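Local coordinates for putative uncharacterized protein (Staphylococcus aureus subsp. aureus Mu50, PDB 3FYM) that probably binds DNA through a helix-turn-helix domain at the N-terminal, soluble end of a putative membrane protein, although its cellular role is not established, at residues E6-R11 / N66-A71; L15-T20 / S59-E64; R30-H35 / Q43-N48. One frame throughout, in Å; residues are numbered along the deposited sequence. Where two conformers were deposited one is given.

Contact 1: residues E6-R11 / N66-A71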
ATOM      1  N   GLU A   6       0.708  -6.246  -5.750  1.00 10.37           N
ATOM      2  CA  GLU A   6       0.043  -6.693  -6.946  1.00 11.28           C
ATOM      3  C   GLU A   6      -1.450  -6.654  -6.761  1.00 11.13           C
ATOM      4  O   GLU A   6      -2.183  -6.285  -7.701  1.00 11.99           O
ATOM      5  CB  GLU A   6       0.468  -8.119  -7.330  1.00 13.95           C
ATOM      6  CG  GLU A   6       1.890  -8.219  -7.816  1.00 16.55           C
ATOM      7  CD  GLU A   6       2.478  -9.614  -7.864  1.00 20.09           C
ATOM      8  OE1 GLU A   6       1.937 -10.601  -7.347  1.00 21.46           O
ATOM      9  OE2 GLU A   6       3.561  -9.697  -8.453  1.00 31.70           O
ATOM     10  N   ALA A   7      -1.941  -7.026  -5.579  1.00 10.33           N
ATOM     11  CA  ALA A   7      -3.387  -6.931  -5.324  1.00 11.08           C
ATOM     12  C   ALA A   7      -3.842  -5.489  -5.447  1.00 10.12           C
ATOM     13  O   ALA A   7      -4.870  -5.168  -6.048  1.00 11.44           O
ATOM     14  CB  ALA A   7      -3.739  -7.512  -3.974  1.00 11.70           C
ATOM     15  N   LEU A   8      -3.107  -4.567  -4.803  1.00  9.48           N
ATOM     16  CA  LEU A   8      -3.450  -3.154  -4.833  1.00  9.92           C
ATOM     17  C   LEU A   8      -3.378  -2.579  -6.242  1.00 10.25           C
ATOM     18  O   LEU A   8      -4.300  -1.929  -6.718  1.00 11.12           O
ATOM     19  CB  LEU A   8      -2.531  -2.362  -3.867  1.00  9.26           C
ATOM     20  CG  LEU A   8      -2.770  -2.643  -2.385  1.00  9.74           C
ATOM     21  CD1 LEU A   8      -1.619  -2.062  -1.595  1.00 11.44           C
ATOM     22  CD2 LEU A   8      -4.111  -2.074  -1.915  1.00 11.40           C
ATOM     23  N   LYS A   9      -2.261  -2.829  -6.903  1.00 10.42           N
ATOM     24  CA  LYS A   9      -2.053  -2.315  -8.282  1.00 10.83           C
ATOM     25  C   LYS A   9      -3.115  -2.852  -9.215  1.00 11.83           C
ATOM     26  O   LYS A   9      -3.610  -2.127 -10.072  1.00 12.65           O
ATOM     27  CB  LYS A   9      -0.658  -2.654  -8.761  1.00 11.16           C
ATOM     28  CG  LYS A   9      -0.296  -2.078 -10.131  1.00 13.02           C
ATOM     29  CD  LYS A   9       1.109  -2.395 -10.546  1.00 13.12           C
ATOM     30  CE  LYS A   9       1.514  -1.728 -11.842  1.00 15.84           C
ATOM     31  NZ  LYS A   9       2.943  -1.992 -12.116  1.00 18.26           N
ATOM     32  N   GLY A  10      -3.430  -4.135  -9.117  1.00 11.87           N
ATOM     33  CA  GLY A  10      -4.416  -4.734  -9.958  1.00 13.59           C
ATOM     34  C   GLY A  10      -5.736  -4.006  -9.831  1.00 13.27           C
ATOM     35  O   GLY A  10      -6.450  -3.703 -10.808  1.00 15.25           O
ATOM     36  N   ARG A  11      -6.171  -3.737  -8.592  1.00 12.43           N
ATOM     37  CA  ARG A  11      -7.376  -3.016  -8.346  1.00 12.77           C
ATOM     38  C   ARG A  11      -7.329  -1.596  -8.907  1.00 12.10           C
ATOM     39  O   ARG A  11      -8.290  -1.144  -9.539  1.00 14.20           O
ATOM     40  CB  ARG A  11      -7.683  -2.978  -6.856  1.00 12.27           C
ATOM     41  CG  ARG A  11      -8.901  -2.166  -6.467  1.00 13.04           C
ATOM     42  CD  ARG A  11     -10.192  -2.683  -7.047  1.00 15.23           C
ATOM     43  NE  ARG A  11     -11.293  -1.815  -6.553  1.00 16.12           N
ATOM     44  CZ  ARG A  11     -12.579  -1.928  -6.859  1.00 17.18           C
ATOM     45  NH1 ARG A  11     -12.945  -2.895  -7.701  1.00 21.56           N
ATOM     46  NH2 ARG A  11     -13.461  -1.073  -6.361  1.00 18.08           N
ATOM     47  N   ASN A  66      -8.127  -4.356   6.720  1.00  8.43           N
ATOM     48  CA  ASN A  66      -7.649  -5.298   7.712  1.00  8.13           C
ATOM     49  C   ASN A  66      -7.494  -6.711   7.145  1.00  8.50           C
ATOM     50  O   ASN A  66      -6.526  -7.396   7.444  1.00  8.65           O
ATOM     51  CB  ASN A  66      -8.543  -5.346   8.938  1.00  8.39           C
ATOM     52  CG  ASN A  66      -8.463  -4.121   9.802  1.00  7.89           C
ATOM     53  OD1 ASN A  66      -7.547  -3.289   9.699  1.00  9.28           O
ATOM     54  ND2 ASN A  66      -9.419  -4.025  10.702  1.00  9.21           N
ATOM     55  N   GLN A  67      -8.465  -7.135   6.346  1.00  9.95           N
ATOM     56  CA  GLN A  67      -8.361  -8.523   5.878  1.00 12.03           C
ATOM     57  C   GLN A  67      -7.344  -8.623   4.748  1.00 10.67           C
ATOM     58  O   GLN A  67      -6.740  -9.658   4.597  1.00 10.41           O
ATOM     59  CB  GLN A  67      -9.650  -9.233   5.600  1.00 11.02           C
ATOM     60  CG  GLN A  67     -10.211  -8.747   4.317  1.00 14.32           C
ATOM     61  CD  GLN A  67     -11.677  -9.133   4.013  1.00 12.24           C
ATOM     62  OE1 GLN A  67     -12.385  -9.670   4.877  1.00 13.93           O
ATOM     63  NE2 GLN A  67     -12.191  -8.779   2.872  1.00 11.66           N
ATOM     64  N   LEU A  68      -7.090  -7.549   3.954  1.00  9.83           N
ATOM     65  CA  LEU A  68      -5.974  -7.566   2.993  1.00  9.40           C
ATOM     66  C   LEU A  68      -4.664  -7.723   3.732  1.00  8.93           C
ATOM     67  O   LEU A  68      -3.821  -8.550   3.354  1.00  9.64           O
ATOM     68  CB  LEU A  68      -5.994  -6.261   2.196  1.00  9.62           C
ATOM     69  CG  LEU A  68      -4.857  -6.119   1.166  1.00  9.73           C
ATOM     70  CD1 LEU A  68      -5.091  -7.055  -0.026  1.00 11.22           C
ATOM     71  CD2 LEU A  68      -4.668  -4.671   0.700  1.00 11.48           C
ATOM     72  N   ILE A  69      -4.455  -6.901   4.753  1.00  8.60           N
ATOM     73  CA  ILE A  69      -3.219  -6.943   5.540  1.00  8.31           C
ATOM     74  C   ILE A  69      -3.030  -8.331   6.153  1.00  8.43           C
ATOM     75  O   ILE A  69      -1.953  -8.910   6.095  1.00  9.51           O
ATOM     76  CB  ILE A  69      -3.203  -5.785   6.548  1.00  8.34           C
ATOM     77  CG1 ILE A  69      -3.108  -4.440   5.814  1.00  8.96           C
ATOM     78  CG2 ILE A  69      -2.104  -5.962   7.587  1.00  9.08           C
ATOM     79  CD1 ILE A  69      -3.644  -3.276   6.592  1.00 10.26           C
ATOM     80  N   GLN A  70      -4.111  -8.873   6.734  1.00  8.68           N
ATOM     81  CA  GLN A  70      -4.056 -10.204   7.335  1.00  9.37           C
ATOM     82  C   GLN A  70      -3.670 -11.282   6.313  1.00  9.87           C
ATOM     83  O   GLN A  70      -2.915 -12.170   6.613  1.00 11.43           O
ATOM     84  CB  GLN A  70      -5.446 -10.498   7.930  1.00  9.77           C
ATOM     85  CG  GLN A  70      -5.580 -11.830   8.558  1.00 11.53           C
ATOM     86  CD  GLN A  70      -6.976 -12.000   9.125  1.00 11.33           C
ATOM     87  OE1 GLN A  70      -7.281 -12.159  10.341  1.00 14.69           O
ATOM     88  NE2 GLN A  70      -7.852 -12.044   8.180  1.00  9.89           N
ATOM     89  N   ALA A  71      -4.195 -11.182   5.097  1.00 10.59           N
ATOM     90  CA  ALA A  71      -3.912 -12.187   4.067  1.00 13.06           C
ATOM     91  C   ALA A  71      -2.470 -12.107   3.572  1.00 13.15           C
ATOM     92  O   ALA A  71      -1.995 -13.011   2.901  1.00 20.61           O
ATOM     93  CB  ALA A  71      -4.865 -11.992   2.888  1.00 17.12           C
TER
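Ala7 and Leu68 mark the nearest approach of the two backbones, their CA atoms 8.7 Å apart. Both segments are helical: 6-11 lies within helix 4-14 and 66-71 within helix 65-71. Each is held by its own i to i+4 hydrogen bonds, such as Gly10 N to Glu6 O and Gln70 N to Asn66 O. No hydrogen bond joins one segment to the other, and with just 99 Å² buried in total the two helices meet through a small apolar patch. Leu68 is its centre. From the side of helix 65-71 that faces helix 4-14, it divides its two methyl groups between neighbouring residues: CD1 comes up to Ala7 CB at 4.2 Å, while Leu68 CD2 meets Leu8 CD2 at 3.7 Å. The second pairing brings together branch ends of side chains that cross obliquely. With chi1 at 179°, Leu68 has CG anti to its backbone N, which carries the forked end out from the helix toward Ala7 and Leu8. This is how the first and last helices of the all-helical helix-turn-helix domain come together, at positions far apart in sequence. Leu8 starts its side chain at an angle to helix 65-71, with CG on the backbone N side and anti to the carbonyl carbon (chi1 -69°), and it is CD2 that reaches across. Beneath the patch lies helix 50-60, where Leu8 packs on Tyr57 and Leu68 on Ile54. Leu8 also touches Ile36 of helix 30-37, and Leu68 rests against Ile63 in the loop that precedes its own helix.

Contact 2: residues L15-T20 / S59-E64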
ATOM      1  N   LEU A  15      -9.809  -0.106 -11.918  1.00 17.38           N
ATOM      2  CA  LEU A  15     -10.563   1.124 -11.746  1.00 17.76           C
ATOM      3  C   LEU A  15     -10.171   2.143 -12.814  1.00 18.34           C
ATOM      4  O   LEU A  15     -10.831   3.202 -12.872  1.00 21.76           O
ATOM      5  CB  LEU A  15     -10.329   1.720 -10.375  1.00 17.14           C
ATOM      6  CG  LEU A  15     -10.968   0.947  -9.202  1.00 17.04           C
ATOM      7  CD1 LEU A  15     -10.396   1.450  -7.876  1.00 18.95           C
ATOM      8  CD2 LEU A  15     -12.461   1.049  -9.259  1.00 20.80           C
ATOM      9  N   GLY A  16      -9.121   1.880 -13.601  1.00 18.32           N
ATOM     10  CA  GLY A  16      -8.631   2.849 -14.553  1.00 20.09           C
ATOM     11  C   GLY A  16      -8.007   4.052 -13.880  1.00 20.02           C
ATOM     12  O   GLY A  16      -7.878   5.096 -14.475  1.00 24.36           O
ATOM     13  N   MET A  17      -7.575   3.923 -12.628  1.00 16.72           N
ATOM     14  CA  MET A  17      -7.017   5.002 -11.852  1.00 15.89           C
ATOM     15  C   MET A  17      -5.509   5.123 -12.071  1.00 14.40           C
ATOM     16  O   MET A  17      -4.768   4.187 -11.983  1.00 16.79           O
ATOM     17  CB  MET A  17      -7.341   4.774 -10.368  1.00 15.34           C
ATOM     18  CG  MET A  17      -6.926   5.919  -9.453  1.00 15.97           C
ATOM     19  SD  MET A  17      -7.182   5.616  -7.701  1.00 18.00           S
ATOM     20  CE  MET A  17      -8.988   5.584  -7.675  1.00 22.50           C
ATOM     21  N   THR A  18      -5.081   6.365 -12.344  1.00 15.79           N
ATOM     22  CA  THR A  18      -3.621   6.582 -12.518  1.00 14.64           C
ATOM     23  C   THR A  18      -2.967   6.779 -11.139  1.00 13.41           C
ATOM     24  O   THR A  18      -3.610   7.039 -10.127  1.00 13.53           O
ATOM     25  CB  THR A  18      -3.304   7.725 -13.425  1.00 18.96           C
ATOM     26  OG1 THR A  18      -3.874   8.826 -12.746  1.00 18.64           O
ATOM     27  CG2 THR A  18      -3.972   7.791 -14.752  1.00 22.38           C
ATOM     28  N   LEU A  19      -1.647   6.622 -11.128  1.00 12.95           N
ATOM     29  CA  LEU A  19      -0.832   6.947  -9.955  1.00 12.54           C
ATOM     30  C   LEU A  19      -1.007   8.382  -9.531  1.00 12.84           C
ATOM     31  O   LEU A  19      -1.045   8.670  -8.362  1.00 13.73           O
ATOM     32  CB  LEU A  19       0.619   6.611 -10.167  1.00 12.09           C
ATOM     33  CG  LEU A  19       0.947   5.129 -10.186  1.00 12.30           C
ATOM     34  CD1 LEU A  19       2.318   4.943 -10.801  1.00 13.05           C
ATOM     35  CD2 LEU A  19       0.860   4.533  -8.804  1.00 14.04           C
ATOM     36  N   THR A  20      -1.140   9.270 -10.542  1.00 15.33           N
ATOM     37  CA  THR A  20      -1.369  10.664 -10.173  1.00 17.24           C
ATOM     38  C   THR A  20      -2.611  10.897  -9.351  1.00 17.32           C
ATOM     39  O   THR A  20      -2.691  11.576  -8.345  1.00 18.20           O
ATOM     40  CB  THR A  20      -1.418  11.543 -11.470  1.00 20.48           C
ATOM     41  OG1 THR A  20      -0.228  11.365 -12.210  1.00 27.74           O
ATOM     42  CG2 THR A  20      -1.600  13.004 -11.114  1.00 25.34           C
ATOM     43  N   SER A  59      -8.188   1.700   1.251  1.00 11.17           N
ATOM     44  CA  SER A  59      -9.456   2.384   1.499  0.50 12.85           C
ATOM     45  C   SER A  59      -9.867   3.204   0.303  1.00 12.67           C
ATOM     46  O   SER A  59     -11.048   3.200  -0.088  1.00 14.84           O
ATOM     47  CB  SER A  59      -9.334   3.219   2.782  0.50 15.02           C
ATOM     48  OG  SER A  59      -8.577   4.382   2.556  0.50 22.20           O
ATOM     49  N   VAL A  60      -8.944   3.904  -0.383  1.00 11.79           N
ATOM     50  CA  VAL A  60      -9.295   4.676  -1.554  1.00 12.51           C
ATOM     51  C   VAL A  60      -9.835   3.817  -2.688  1.00 11.77           C
ATOM     52  O   VAL A  60     -10.732   4.263  -3.437  1.00 14.83           O
ATOM     53  CB  VAL A  60      -8.062   5.511  -2.024  1.00 13.90           C
ATOM     54  CG1 VAL A  60      -8.271   6.054  -3.426  1.00 15.28           C
ATOM     55  CG2 VAL A  60      -7.842   6.626  -1.025  1.00 14.89           C
ATOM     56  N   VAL A  61      -9.335   2.615  -2.846  1.00 11.18           N
ATOM     57  CA  VAL A  61      -9.722   1.749  -3.916  1.00 11.28           C
ATOM     58  C   VAL A  61     -10.760   0.687  -3.485  1.00 11.30           C
ATOM     59  O   VAL A  61     -11.023  -0.278  -4.198  1.00 12.68           O
ATOM     60  CB  VAL A  61      -8.540   1.096  -4.641  1.00 11.07           C
ATOM     61  CG1 VAL A  61      -7.660   2.189  -5.229  1.00 12.32           C
ATOM     62  CG2 VAL A  61      -7.736   0.155  -3.764  1.00 11.58           C
ATOM     63  N   ASN A  62     -11.371   0.839  -2.315  0.50 11.31           N
ATOM     64  CA  ASN A  62     -12.445  -0.017  -1.781  0.50 12.29           C
ATOM     65  C   ASN A  62     -12.042  -1.497  -1.773  0.50 10.71           C
ATOM     66  O   ASN A  62     -12.692  -2.481  -2.169  0.50  9.87           O
ATOM     67  CB  ASN A  62     -13.804   0.274  -2.455  0.50 14.48           C
ATOM     68  CG  ASN A  62     -14.412   1.621  -2.075  0.50 15.89           C
ATOM     69  OD1 ASN A  62     -15.042   1.820  -0.979  0.50 16.66           O
ATOM     70  ND2 ASN A  62     -14.284   2.551  -3.008  0.50 16.03           N
ATOM     71  N   ILE A  63     -10.870  -1.625  -1.131  1.00 10.61           N
ATOM     72  CA  ILE A  63     -10.452  -2.889  -0.608  1.00  9.88           C
ATOM     73  C   ILE A  63     -10.473  -2.800   0.916  1.00  9.56           C
ATOM     74  O   ILE A  63      -9.854  -1.900   1.481  1.00 10.46           O
ATOM     75  CB  ILE A  63      -9.055  -3.302  -1.117  1.00 10.40           C
ATOM     76  CG1 ILE A  63      -9.065  -3.564  -2.630  1.00 12.25           C
ATOM     77  CG2 ILE A  63      -8.534  -4.529  -0.380  1.00 11.36           C
ATOM     78  CD1 ILE A  63      -7.679  -3.778  -3.207  1.00 14.19           C
ATOM     79  N   GLU A  64     -11.166  -3.728   1.590  1.00  8.69           N
ATOM     80  CA  GLU A  64     -11.217  -3.732   3.044  1.00  8.52           C
ATOM     81  C   GLU A  64      -9.779  -3.934   3.571  1.00  7.87           C
ATOM     82  O   GLU A  64      -9.173  -4.974   3.289  1.00  8.15           O
ATOM     83  CB  GLU A  64     -12.183  -4.783   3.550  1.00  9.11           C
ATOM     84  CG  GLU A  64     -12.593  -4.572   5.007  1.00 12.13           C
ATOM     85  CD  GLU A  64     -11.489  -4.888   6.043  1.00 12.41           C
ATOM     86  OE1 GLU A  64     -11.009  -4.022   6.803  1.00 15.08           O
ATOM     87  OE2 GLU A  64     -10.939  -5.957   5.995  1.00 13.99           O
TER
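The turn leading into the first helix of the helix-turn-helix unit packs here against the C-terminal end of helix 50-60: Leu15 and Met17 meet Val60 and Val61. Both chain segments change direction at this point. Gly16, with a phi of 68°, closes helix 4-14 in a Schellman motif, and Thr18 takes the N-cap position of helix 19-26. Opposite them, helix 50-60 ends in a second Schellman motif, in which Asn62 supplies the positive phi and Ile63 N returns to Ala58 O. The closest CA atoms are those of Leu15 and Val61, 7.9 Å apart. Leu15 points its side chain at the valine and brings CD1 to 3.7 Å from Val61 CB, with Val61 CG1 also close at 3.9 Å, so a single methyl lies against the branch point and one arm of the valine. Met17 makes a looser contact through the far end of its chain. CG is anti to the backbone N (chi1 -174°) and the next bond is extended as well, carrying sulfur and methyl over to the two valines. SD stands 4.3 Å from Val61 CG1, and CE lies at the same distance, 4.3 Å, from Val60 CG1. The contact is purely apolar and partly buried, with Leu15 on its outer side and the valines within. Polar bonds are found at its margins: Arg12 NH2 pairs with the carbonyl oxygen of Met17, and Arg11 NE with that of Val61, so two neighbouring arginines of helix 4-14 hold the backbone of the two turns. Further in, Met17 and Val60 both pack on Leu22 of helix 19-26, and Val60 continues along that helix to Arg25 and Thr26.

Contact 3: residues R30-H35 / Q43-N48. With ZN (zinc ion), chain B.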
ATOM      1  N   ARG A  30       3.808   9.521  -5.203  1.00 12.34           N
ATOM      2  CA  ARG A  30       3.814   8.462  -6.218  1.00 12.04           C
ATOM      3  C   ARG A  30       4.998   7.538  -6.042  1.00  9.71           C
ATOM      4  O   ARG A  30       4.842   6.350  -6.260  1.00 10.93           O
ATOM      5  CB  ARG A  30       3.691   8.925  -7.696  1.00 14.08           C
ATOM      6  CG  ARG A  30       4.863   9.612  -8.201  1.00 12.87           C
ATOM      7  CD  ARG A  30       4.653  10.112  -9.580  1.00 11.61           C
ATOM      8  NE  ARG A  30       4.253   9.233 -10.681  1.00 10.80           N
ATOM      9  CZ  ARG A  30       3.102   9.226 -11.334  1.00 10.08           C
ATOM     10  NH1 ARG A  30       2.110   9.989 -10.964  1.00 10.94           N
ATOM     11  NH2 ARG A  30       2.943   8.373 -12.369  1.00 11.11           N
ATOM     12  N   GLU A  31       6.174   8.061  -5.700  1.00  9.55           N
ATOM     13  CA  GLU A  31       7.328   7.181  -5.498  1.00  8.78           C
ATOM     14  C   GLU A  31       7.000   6.090  -4.516  1.00  8.20           C
ATOM     15  O   GLU A  31       7.378   4.925  -4.688  1.00  8.58           O
ATOM     16  CB  GLU A  31       8.519   8.003  -5.004  1.00  9.01           C
ATOM     17  CG  GLU A  31       9.720   7.190  -4.605  1.00  9.41           C
ATOM     18  CD  GLU A  31      10.835   7.930  -3.923  1.00  9.31           C
ATOM     19  OE1 GLU A  31      10.756   9.165  -3.813  1.00 11.32           O
ATOM     20  OE2 GLU A  31      11.810   7.298  -3.452  1.00 11.10           O
ATOM     21  N   MET A  32       6.365   6.466  -3.414  1.00  8.48           N
ATOM     22  CA  MET A  32       6.062   5.534  -2.356  1.00  8.37           C
ATOM     23  C   MET A  32       4.939   4.591  -2.744  1.00  8.56           C
ATOM     24  O   MET A  32       4.975   3.415  -2.402  1.00  8.90           O
ATOM     25  CB  MET A  32       5.759   6.272  -1.048  1.00  9.74           C
ATOM     26  CG  MET A  32       6.834   7.251  -0.649  1.00 10.15           C
ATOM     27  SD  MET A  32       8.469   6.484  -0.588  1.00 10.95           S
ATOM     28  CE  MET A  32       9.501   7.975  -0.561  1.00 11.63           C
ATOM     29  N   LEU A  33       3.939   5.089  -3.484  1.00  8.61           N
ATOM     30  CA  LEU A  33       2.903   4.209  -4.013  1.00  9.16           C
ATOM     31  C   LEU A  33       3.524   3.135  -4.909  1.00  8.61           C
ATOM     32  O   LEU A  33       3.120   1.967  -4.822  1.00  8.88           O
ATOM     33  CB  LEU A  33       1.849   5.019  -4.807  1.00 10.23           C
ATOM     34  CG  LEU A  33       1.023   5.988  -3.951  1.00 11.68           C
ATOM     35  CD1 LEU A  33       0.186   6.919  -4.830  1.00 15.51           C
ATOM     36  CD2 LEU A  33       0.102   5.257  -2.970  1.00 11.98           C
ATOM     37  N   VAL A  34       4.449   3.494  -5.783  1.00  8.55           N
ATOM     38  CA  VAL A  34       5.115   2.500  -6.632  1.00  8.70           C
ATOM     39  C   VAL A  34       5.905   1.543  -5.821  1.00  8.02           C
ATOM     40  O   VAL A  34       5.917   0.341  -6.071  1.00  8.73           O
ATOM     41  CB  VAL A  34       5.918   3.213  -7.732  1.00  9.45           C
ATOM     42  CG1 VAL A  34       6.765   2.206  -8.516  1.00 10.10           C
ATOM     43  CG2 VAL A  34       4.975   3.960  -8.688  1.00 11.39           C
ATOM     44  N   HIS A  35       6.627   2.042  -4.773  1.00  8.19           N
ATOM     45  CA  HIS A  35       7.309   1.092  -3.878  1.00  8.09           C
ATOM     46  C   HIS A  35       6.318   0.100  -3.271  1.00  8.00           C
ATOM     47  O   HIS A  35       6.601  -1.114  -3.266  1.00  9.01           O
ATOM     48  CB  HIS A  35       8.104   1.784  -2.795  1.00  7.90           C
ATOM     49  CG  HIS A  35       9.302   2.546  -3.235  1.00  7.59           C
ATOM     50  ND1 HIS A  35      10.171   2.054  -4.192  1.00  8.16           N
ATOM     51  CD2 HIS A  35       9.818   3.705  -2.867  1.00  8.15           C
ATOM     52  CE1 HIS A  35      11.146   2.951  -4.361  1.00  8.43           C
ATOM     53  NE2 HIS A  35      10.985   3.996  -3.554  1.00  7.68           N
ATOM     54  N   GLN A  43      12.430   0.404   0.752  1.00  7.92           N
ATOM     55  CA  GLN A  43      12.715   1.664   0.077  1.00  7.79           C
ATOM     56  C   GLN A  43      11.820   2.793   0.614  1.00  7.90           C
ATOM     57  O   GLN A  43      11.953   3.940   0.160  1.00  8.84           O
ATOM     58  CB  GLN A  43      12.585   1.479  -1.424  1.00  7.91           C
ATOM     59  CG  GLN A  43      13.519   0.401  -1.935  1.00  9.18           C
ATOM     60  CD  GLN A  43      13.609   0.331  -3.437  1.00 11.28           C
ATOM     61  OE1 GLN A  43      13.724  -0.786  -3.979  1.00 18.19           O
ATOM     62  NE2 GLN A  43      13.692   1.437  -4.114  1.00 12.21           N
ATOM     63  N   LEU A  44      10.947   2.523   1.573  1.00  7.74           N
ATOM     64  CA  LEU A  44      10.217   3.583   2.232  1.00  8.02           C
ATOM     65  C   LEU A  44      11.134   4.259   3.250  1.00  8.05           C
ATOM     66  O   LEU A  44      11.801   3.563   4.017  1.00  9.00           O
ATOM     67  CB  LEU A  44       9.001   3.021   2.927  1.00  8.18           C
ATOM     68  CG  LEU A  44       7.983   2.304   2.016  1.00  8.91           C
ATOM     69  CD1 LEU A  44       6.910   1.672   2.878  1.00 10.71           C
ATOM     70  CD2 LEU A  44       7.428   3.210   0.931  1.00 10.34           C
ATOM     71  N   PRO A  45      11.150   5.579   3.330  1.00  8.17           N
ATOM     72  CA  PRO A  45      12.005   6.223   4.345  1.00  8.41           C
ATOM     73  C   PRO A  45      11.716   5.748   5.759  1.00  7.69           C
ATOM     74  O   PRO A  45      12.659   5.583   6.538  1.00  8.54           O
ATOM     75  CB  PRO A  45      11.698   7.703   4.144  1.00  9.54           C
ATOM     76  CG  PRO A  45      11.414   7.800   2.684  1.00 10.39           C
ATOM     77  CD  PRO A  45      10.580   6.566   2.395  1.00  9.05           C
ATOM     78  N   ASN A  46      10.440   5.560   6.086  1.00  7.34           N
ATOM     79  CA  ASN A  46      10.044   5.000   7.367  1.00  7.33           C
ATOM     80  C   ASN A  46       9.224   3.763   7.098  1.00  6.99           C
ATOM     81  O   ASN A  46       8.027   3.835   6.785  1.00  7.61           O
ATOM     82  CB  ASN A  46       9.283   5.995   8.227  1.00  8.10           C
ATOM     83  CG  ASN A  46       9.095   5.468   9.621  1.00  8.39           C
ATOM     84  OD1 ASN A  46       9.207   4.261   9.861  1.00  9.20           O
ATOM     85  ND2 ASN A  46       8.846   6.368  10.580  1.00  9.88           N
ATOM     86  N   LYS A  47       9.866   2.597   7.170  1.00  7.02           N
ATOM     87  CA  LYS A  47       9.229   1.329   6.881  1.00  7.74           C
ATOM     88  C   LYS A  47       8.115   1.025   7.835  1.00  7.12           C
ATOM     89  O   LYS A  47       7.215   0.228   7.548  1.00  8.25           O
ATOM     90  CB  LYS A  47      10.292   0.256   6.868  1.00  8.69           C
ATOM     91  CG  LYS A  47       9.830  -1.114   6.375  1.00 11.43           C
ATOM     92  CD  LYS A  47      10.814  -2.205   6.546  1.00 20.50           C
ATOM     93  CE  LYS A  47      12.150  -2.208   6.196  1.00 21.40           C
ATOM     94  NZ  LYS A  47      12.709  -3.527   6.695  1.00 16.43           N
ATOM     95  N   ASN A  48       8.130   1.644   9.038  1.00  7.38           N
ATOM     96  CA  ASN A  48       7.043   1.463   9.973  0.50  7.59           C
ATOM     97  C   ASN A  48       5.692   1.902   9.443  1.00  7.70           C
ATOM     98  O   ASN A  48       4.659   1.458   9.958  1.00  8.32           O
ATOM     99  CB  ASN A  48       7.288   2.230  11.278  0.50  7.72           C
ATOM    100  CG  ASN A  48       8.370   1.573  12.105  0.50  8.75           C
ATOM    101  OD1 ASN A  48       8.587   0.373  12.001  0.50  9.16           O
ATOM    102  ND2 ASN A  48       8.919   2.380  12.960  0.50  9.95           N
TER
HETATM  103 ZN    ZN B2001      12.310   5.449  -3.402  1.00  8.45          ZN
HETATM  104  O   HOH W   1      13.155   5.435  -1.597  1.00  8.60           O
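A zinc ion sits at the edge of this contact, bound by Glu31 and His35, and one face of the His35 imidazole is covered by CB of Gln43. The two protein ligands stand one turn apart on helix 30-37, the second helix of the helix-turn-helix unit and, as in other proteins of this kind, probably the recognition helix. Glu31 binds through OE2 at 1.9 Å, its chain fully extended. His35 binds through NE2 at 2.0 Å. Water 1 is a third ligand, and it donates to the carbonyl oxygen of Gln43 at 2.6 Å, so the metal is linked through the water to the loop that follows the helix. The other ring nitrogen, ND1, is hydrogen-bonded to Glu40 OE1; together with the zinc bond this holds the ring's rotation, and the carboxylate may make NE2 a stronger electron-pair donor to the metal. Gln43 CB stands almost squarely over the ring centre, 3.6 Å from the centroid and 8° off the normal, a CH-pi contact. On the opposite face lies the backbone oxygen of Glu31, offset toward the rim. The glutamine amide is turned 54° from the ring plane and makes no hydrogen bond with it. Below the metal the contact becomes apolar. Leu44, which also packs on Phe53 of helix 50-60, lays CD2 against Met32 SD at 3.8 Å and touches the CB of His35. Met32 bends at chi2 (-53°), bringing its sulfur to the edge of the imidazole, in plane, and sending its methyl on to the proline, where CE presses against Pro45 CD at 3.4 Å, tighter than usual for two carbons.

From the N terminus, helix 4-14 contributes the first side of contact 1, the turn after it starts contact 2, and helix 30-37 opens contact 3. Contact 3 closes first, across a gap of seven residues; contact 2 closes next, then contact 1, across 54. The loops nest and none cross. Contact 2 adjoins both others: Ile63 packs on Leu68 and Arg11 of contact 1, while Thr20 OG1 bonds Arg30 NH1 and Leu19 packs on Val34 of contact 3. Contacts 1 and 3 do not touch, their centres about 16 Å apart. Contact 1 ties first helix to last, contact 2 the turn before helix 19-26 to the end of helix 50-60, contact 3 helix 30-37 to the following loop.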